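Local coordinates for protein alkaline phosphatase D (Bacillus subtilis, PDB 2YEQ) that hydrolyses phosphate esters, acting as a phosphodiesterase with an active site that contains iron and calcium, at residues S123-E128 against A187-D192; L149-Y154 against D210-N215. One frame throughout, in Å; residues are numbered along the deposited sequence.

Contact 1 of 2, residues S123-E128 against A187-D192; sequences SCQQYE and AQYRSD. With FE (Fe (III) ion), chain B.
Y127 meets two neighbouring side chains of helix 179-190: Q188 covers one face of its ring, and Y189 lies against its CB. CG of Y127 is anti to the backbone N (chi1 -178°). CB itself sits over one face of the Y189 ring, offset toward the rim, with CZ of Y189 3.3 Å from CB of Y127, close enough for a CH-pi contact. The two tyrosine rings are oblique to each other, their planes 37° apart and their centroids separated by 5.4 Å. Over one face of the Y127 ring comes the side chain of Q188, extended beyond CG; Q188 CG lies 3.9 Å from the centroid of Y127, above the ring centre, while its amide passes over CE2 and CD2. The polar end of Q188 has its strongest partner elsewhere, in T170. At the far end of the Y127 ring, OH shares a water with the carbonyl oxygen Q188 O, which accepts from that water. Y189 reaches the loop with its hydroxyl: N of Y127 donates to Y189 OH at 3.1 Å in an almost straight bond (175°), and H171 NE2 is hydrogen-bonded to the same oxygen. Q125 O approaches the Y189 ring obliquely, 3.2 Å from Y189 CE2. Within the loop, the amide of Q126 is held at both ends, OE1 accepting from E128 N and NE2 donating to E128 OE1. Thus a helix packs mainly by its aromatic and glutamine side chains on the loop after strand 117-122, where C124 SG binds iron at 2.5 Å; a metal-ligand loop following a sheet strand, here one of the ten-stranded mixed sheet, is characteristic of the calcineurin-like phosphatase fold.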
loop_
_atom_site.group_PDB
_atom_site.type_symbol
_atom_site.label_atom_id
_atom_site.label_comp_id
_atom_site.label_asym_id
_atom_site.label_seq_id
_atom_site.Cartn_x
_atom_site.Cartn_y
_atom_site.Cartn_z
ATOM N N SER A 123 0.315 1.170 4.554
ATOM C CA SER A 123 -0.836 0.338 4.185
ATOM C C SER A 123 -1.865 0.421 5.274
ATOM O O SER A 123 -1.574 0.892 6.376
ATOM C CB SER A 123 -0.376 -1.119 4.015
ATOM O OG SER A 123 0.025 -1.648 5.256
ATOM N N CYS A 124 -3.082 -0.046 4.981
ATOM C CA CYS A 124 -4.054 -0.429 6.015
ATOM C C CYS A 124 -4.531 0.720 6.921
ATOM O O CYS A 124 -4.139 0.878 8.104
ATOM C CB CYS A 124 -3.567 -1.648 6.819
ATOM S SG CYS A 124 -3.378 -3.204 5.809
ATOM N N GLN A 125 -5.459 1.487 6.369
ATOM C CA GLN A 125 -5.933 2.705 7.013
ATOM C C GLN A 125 -7.436 2.704 7.306
ATOM O O GLN A 125 -8.129 3.665 6.983
ATOM C CB GLN A 125 -5.539 3.918 6.169
ATOM C CG GLN A 125 -5.992 3.915 4.719
ATOM C CD GLN A 125 -5.152 4.785 3.857
ATOM O OE1 GLN A 125 -3.928 4.897 4.062
ATOM N NE2 GLN A 125 -5.773 5.396 2.849
ATOM N N GLN A 126 -7.905 1.654 7.969
ATOM C CA GLN A 126 -9.322 1.512 8.311
ATOM C C GLN A 126 -9.767 2.834 8.975
ATOM O O GLN A 126 -9.319 3.180 10.053
ATOM C CB GLN A 126 -9.558 0.327 9.250
ATOM C CG GLN A 126 -10.775 -0.552 8.938
ATOM C CD GLN A 126 -12.130 0.106 9.272
ATOM O OE1 GLN A 126 -12.279 1.291 9.116
ATOM N NE2 GLN A 126 -13.115 -0.691 9.735
ATOM N N TYR A 127 -10.645 3.562 8.301
ATOM C CA TYR A 127 -11.079 4.899 8.730
ATOM C C TYR A 127 -11.702 4.891 10.098
ATOM O O TYR A 127 -11.525 5.841 10.900
ATOM C CB TYR A 127 -12.054 5.451 7.688
ATOM C CG TYR A 127 -12.615 6.846 7.894
ATOM C CD1 TYR A 127 -11.934 7.974 7.404
ATOM C CD2 TYR A 127 -13.837 7.038 8.515
ATOM C CE1 TYR A 127 -12.467 9.241 7.553
ATOM C CE2 TYR A 127 -14.365 8.310 8.675
ATOM C CZ TYR A 127 -13.683 9.398 8.199
ATOM O OH TYR A 127 -14.209 10.664 8.371
ATOM N N GLU A 128 -12.400 3.806 10.399
ATOM C CA GLU A 128 -13.133 3.723 11.652
ATOM C C GLU A 128 -12.230 3.446 12.855
ATOM O O GLU A 128 -12.625 3.714 14.003
ATOM C CB GLU A 128 -14.160 2.589 11.585
ATOM C CG GLU A 128 -15.146 2.682 10.418
ATOM C CD GLU A 128 -16.170 1.541 10.479
ATOM O OE1 GLU A 128 -15.756 0.331 10.585
ATOM O OE2 GLU A 128 -17.379 1.865 10.489
ATOM N N ALA A 187 -14.136 8.886 -1.391
ATOM C CA ALA A 187 -14.306 10.263 -0.964
ATOM C C ALA A 187 -14.282 10.406 0.556
ATOM O O ALA A 187 -13.711 11.380 1.065
ATOM C CB ALA A 187 -15.600 10.846 -1.553
ATOM N N GLN A 188 -14.878 9.464 1.292
ATOM C CA GLN A 188 -14.864 9.541 2.749
ATOM C C GLN A 188 -13.433 9.530 3.278
ATOM O O GLN A 188 -13.085 10.331 4.134
ATOM C CB GLN A 188 -15.630 8.397 3.406
ATOM C CG GLN A 188 -15.493 8.386 4.917
ATOM C CD GLN A 188 -16.329 7.322 5.597
ATOM O OE1 GLN A 188 -16.368 6.170 5.145
ATOM N NE2 GLN A 188 -16.996 7.695 6.706
ATOM N N TYR A 189 -12.643 8.573 2.800
ATOM C CA TYR A 189 -11.248 8.395 3.231
ATOM C C TYR A 189 -10.375 9.567 2.808
ATOM O O TYR A 189 -9.629 10.100 3.612
ATOM C CB TYR A 189 -10.661 7.068 2.668
ATOM C CG TYR A 189 -11.024 5.840 3.492
ATOM C CD1 TYR A 189 -12.348 5.507 3.738
ATOM C CD2 TYR A 189 -10.043 4.989 3.980
ATOM C CE1 TYR A 189 -12.681 4.391 4.479
ATOM C CE2 TYR A 189 -10.359 3.875 4.734
ATOM C CZ TYR A 189 -11.687 3.557 4.955
ATOM O OH TYR A 189 -12.012 2.460 5.719
ATOM N N ARG A 190 -10.498 9.969 1.543
ATOM C CA ARG A 190 -9.661 10.985 0.943
ATOM C C ARG A 190 -9.997 12.418 1.444
ATOM O O ARG A 190 -9.211 13.336 1.230
ATOM C CB ARG A 190 -9.772 10.888 -0.578
ATOM C CG ARG A 190 -8.801 11.711 -1.396
ATOM C CD ARG A 190 -7.366 11.355 -1.030
ATOM N NE ARG A 190 -6.402 11.353 -2.111
ATOM C CZ ARG A 190 -6.438 10.623 -3.232
ATOM N NH1 ARG A 190 -7.453 9.822 -3.532
ATOM N NH2 ARG A 190 -5.458 10.748 -4.117
ATOM N N SER A 191 -11.141 12.582 2.111
ATOM C CA SER A 191 -11.563 13.856 2.688
ATOM C C SER A 191 -10.725 14.228 3.929
ATOM O O SER A 191 -10.780 15.354 4.396
ATOM C CB SER A 191 -13.033 13.758 3.155
ATOM O OG SER A 191 -13.882 13.818 2.044
ATOM N N ASP A 192 -10.060 13.243 4.515
ATOM C CA ASP A 192 -9.287 13.461 5.725
ATOM C C ASP A 192 -8.111 14.388 5.417
ATOM O O ASP A 192 -7.329 14.105 4.525
ATOM C CB ASP A 192 -8.780 12.137 6.270
ATOM C CG ASP A 192 -8.031 12.311 7.554
ATOM O OD1 ASP A 192 -6.882 12.798 7.459
ATOM O OD2 ASP A 192 -8.586 11.993 8.629
HETATM FE FE FE B . -5.646 -4.147 6.323
HETATM O O HOH W 1 -14.738 11.792 5.837
#

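Contact 2 of 2, residues L149-Y154 against D210-N215; sequences LGDYIY and DHEVEN. With FE (Fe (III) ion), chain B; CA (calcium ion), chain C; CA (calcium ion), chain D; NA (sodium ion), chain E.
D151 meets D210, H211 and E212 at the metal centre, and its side chain can be followed outward. CB of D151 stands 3.6 Å from the iron. CG, anti to the carbonyl carbon (chi1 -67°), lies at the edge of the H211 ring, in its plane. D151 OD2 bridges two metals: it binds iron at 2.1 Å and calcium at 2.5 Å. It also lies near the plane of the H211 ring, 3.2 Å from H211 CD2. D151 OD1 instead accepts from H211 N at 3.1 Å, the donor standing above the carboxylate plane, and comes within 3.0 Å of D210 OD1, two acceptors side by side, D210 OD1 on the calcium that D151 holds through OD2. Behind the carboxylate, the backbone is gripped by E212. Its chain bends at chi2 (91°), and the carboxylate takes N of D151 on OE1 and N of Y152 on OE2, both at 3.0 Å; OE1 has a further partner in D209. Replacing E212 by an alanine would probably leave the N-H groups of D151 and Y152 without these acceptors and the loop around D151 less firmly fixed. Y154 OH is another iron ligand and is also hydrogen-bonded to S412; the Y154 ring crosses that of H211 obliquely, Y154 CD2 over the imidazole centre and H211 CB over the tyrosine face. D210 OD2 and N215 OD1 bind the second calcium. C124 and H382 complete the protein ligands of the iron, D209 and D380 those of the first calcium. A single oxygen linking iron to calcium is consistent with two-metal chemistry as in related metallophosphoesterases, where the cations probably polarise the phosphate and a metal-bound nucleophile; a phosphate bound near D151 fits this.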
loop_
_atom_site.group_PDB
_atom_site.type_symbol
_atom_site.label_atom_id
_atom_site.label_comp_id
_atom_site.label_asym_id
_atom_site.label_seq_id
_atom_site.Cartn_x
_atom_site.Cartn_y
_atom_site.Cartn_z
ATOM N N LEU A 149 0.729 0.228 -0.179
ATOM C CA LEU A 149 0.785 -1.212 -0.474
ATOM C C LEU A 149 -0.547 -1.937 -0.263
ATOM O O LEU A 149 -0.586 -3.174 -0.295
ATOM C CB LEU A 149 1.843 -1.895 0.389
ATOM C CG LEU A 149 3.270 -1.347 0.235
ATOM C CD1 LEU A 149 4.232 -2.173 1.118
ATOM C CD2 LEU A 149 3.723 -1.299 -1.211
ATOM N N GLY A 150 -1.613 -1.181 0.001
ATOM C CA GLY A 150 -3.003 -1.734 -0.039
ATOM C C GLY A 150 -3.852 -1.407 1.172
ATOM O O GLY A 150 -3.370 -0.858 2.167
ATOM N N ASP A 151 -5.130 -1.806 1.081
ATOM C CA ASP A 151 -6.152 -1.487 2.030
ATOM C C ASP A 151 -6.173 0.031 2.248
ATOM O O ASP A 151 -6.235 0.507 3.365
ATOM C CB ASP A 151 -5.983 -2.250 3.333
ATOM C CG ASP A 151 -6.196 -3.763 3.189
ATOM O OD1 ASP A 151 -6.410 -4.249 2.069
ATOM O OD2 ASP A 151 -6.085 -4.462 4.242
ATOM N N TYR A 152 -6.123 0.758 1.140
ATOM C CA TYR A 152 -6.311 2.201 1.150
ATOM C C TYR A 152 -7.732 2.597 1.555
ATOM O O TYR A 152 -7.917 3.648 2.181
ATOM C CB TYR A 152 -5.979 2.758 -0.214
ATOM C CG TYR A 152 -5.898 4.258 -0.300
ATOM C CD1 TYR A 152 -7.047 5.031 -0.410
ATOM C CD2 TYR A 152 -4.660 4.913 -0.321
ATOM C CE1 TYR A 152 -6.977 6.428 -0.522
ATOM C CE2 TYR A 152 -4.582 6.327 -0.433
ATOM C CZ TYR A 152 -5.751 7.066 -0.530
ATOM O OH TYR A 152 -5.695 8.435 -0.636
ATOM N N ILE A 153 -8.728 1.788 1.164
ATOM C CA ILE A 153 -10.071 1.849 1.749
ATOM C C ILE A 153 -10.450 0.475 2.268
ATOM O O ILE A 153 -9.788 -0.502 1.924
ATOM C CB ILE A 153 -11.161 2.281 0.733
ATOM C CG1 ILE A 153 -11.291 1.252 -0.407
ATOM C CG2 ILE A 153 -10.873 3.689 0.185
ATOM C CD1 ILE A 153 -12.603 1.376 -1.214
ATOM N N TYR A 154 -11.478 0.426 3.123
ATOM C CA TYR A 154 -12.126 -0.812 3.536
ATOM C C TYR A 154 -13.594 -0.704 3.081
ATOM O O TYR A 154 -14.128 0.409 2.942
ATOM C CB TYR A 154 -12.034 -1.056 5.052
ATOM C CG TYR A 154 -10.641 -1.461 5.512
ATOM C CD1 TYR A 154 -9.572 -0.548 5.462
ATOM C CD2 TYR A 154 -10.380 -2.753 5.938
ATOM C CE1 TYR A 154 -8.294 -0.903 5.851
ATOM C CE2 TYR A 154 -9.090 -3.138 6.344
ATOM C CZ TYR A 154 -8.048 -2.211 6.276
ATOM O OH TYR A 154 -6.790 -2.550 6.680
ATOM N N ASP A 210 -6.607 -6.346 -0.745
ATOM C CA ASP A 210 -7.975 -6.917 -0.868
ATOM C C ASP A 210 -9.087 -5.930 -0.603
ATOM O O ASP A 210 -10.098 -5.954 -1.307
ATOM C CB ASP A 210 -8.198 -8.179 -0.009
ATOM C CG ASP A 210 -7.750 -8.034 1.422
ATOM O OD1 ASP A 210 -6.881 -7.160 1.718
ATOM O OD2 ASP A 210 -8.255 -8.799 2.280
ATOM N N HIS A 211 -8.910 -5.062 0.398
ATOM C CA HIS A 211 -10.001 -4.241 0.867
ATOM C C HIS A 211 -10.404 -3.089 -0.040
ATOM O O HIS A 211 -11.470 -2.500 0.166
ATOM C CB HIS A 211 -9.759 -3.781 2.285
ATOM C CG HIS A 211 -9.971 -4.848 3.315
ATOM N ND1 HIS A 211 -11.222 -5.343 3.632
ATOM C CD2 HIS A 211 -9.097 -5.467 4.145
ATOM C CE1 HIS A 211 -11.105 -6.210 4.627
ATOM N NE2 HIS A 211 -9.824 -6.319 4.942
ATOM N N GLU A 212 -9.609 -2.804 -1.074
ATOM C CA GLU A 212 -10.071 -1.930 -2.137
ATOM C C GLU A 212 -11.285 -2.541 -2.900
ATOM O O GLU A 212 -11.969 -1.820 -3.622
ATOM C CB GLU A 212 -8.957 -1.678 -3.124
ATOM C CG GLU A 212 -7.963 -0.626 -2.622
ATOM C CD GLU A 212 -6.762 -1.164 -1.833
ATOM O OE1 GLU A 212 -6.725 -2.346 -1.388
ATOM O OE2 GLU A 212 -5.824 -0.332 -1.634
ATOM N N VAL A 213 -11.478 -3.865 -2.780
ATOM C CA VAL A 213 -12.677 -4.544 -3.317
ATOM C C VAL A 213 -13.453 -5.194 -2.210
ATOM O O VAL A 213 -14.532 -4.722 -1.836
ATOM C CB VAL A 213 -12.356 -5.556 -4.415
ATOM C CG1 VAL A 213 -13.708 -5.997 -5.119
ATOM C CG2 VAL A 213 -11.370 -4.984 -5.423
ATOM N N GLU A 214 -12.920 -6.286 -1.672
ATOM C CA GLU A 214 -13.567 -6.987 -0.578
ATOM C C GLU A 214 -12.555 -7.891 0.086
ATOM O O GLU A 214 -11.684 -8.435 -0.589
ATOM C CB GLU A 214 -14.785 -7.838 -1.051
ATOM C CG GLU A 214 -15.544 -8.470 0.157
ATOM C CD GLU A 214 -16.702 -9.456 -0.201
ATOM O OE1 GLU A 214 -16.557 -10.184 -1.200
ATOM O OE2 GLU A 214 -17.713 -9.506 0.578
ATOM N N ASN A 215 -12.715 -8.090 1.390
ATOM C CA ASN A 215 -11.809 -8.943 2.163
ATOM C C ASN A 215 -11.479 -10.300 1.517
ATOM O O ASN A 215 -12.389 -11.085 1.172
ATOM C CB ASN A 215 -12.384 -9.231 3.553
ATOM C CG ASN A 215 -11.359 -9.874 4.486
ATOM O OD1 ASN A 215 -10.257 -9.331 4.682
ATOM N ND2 ASN A 215 -11.719 -11.024 5.074
HETATM FE FE FE B . -5.646 -4.147 6.323
HETATM CA CA CA C . -5.193 -6.609 3.278
HETATM CA CA CA D . -7.916 -9.482 4.432
HETATM NA NA NA E . -18.589 -8.706 2.564
HETATM O O HOH W 2 -20.400 -9.611 1.677
HETATM O O HOH W 3 -17.797 -10.751 3.213
HETATM O O HOH W 4 -16.709 -7.865 3.472
HETATM O O HOH W 5 -3.372 -4.805 3.078
HETATM O O HOH W 6 -7.724 -10.100 6.565
#

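The two contacts lie with their centres about 11 Å apart in the calcineurin-like domain, and their segments alternate along the chain: 123-128, 149-154, 187-192, 210-215. Three of the four follow adjacent parallel strands of the ten-stranded mixed sheet, 117-122, 145-148 and 203-206, while 187-192 belongs to helix 179-190 and what follows it. The contacts touch directly, C124 N lying 2.9 Å from G150 O and Q125 NE2 2.8 Å from Y152 O, both probable hydrogen bonds. C124 of contact 1 and D151 and Y154 of contact 2 bind the same iron, so loops after three neighbouring strands converge on one metal cluster, with helix 179-190 packed against the first.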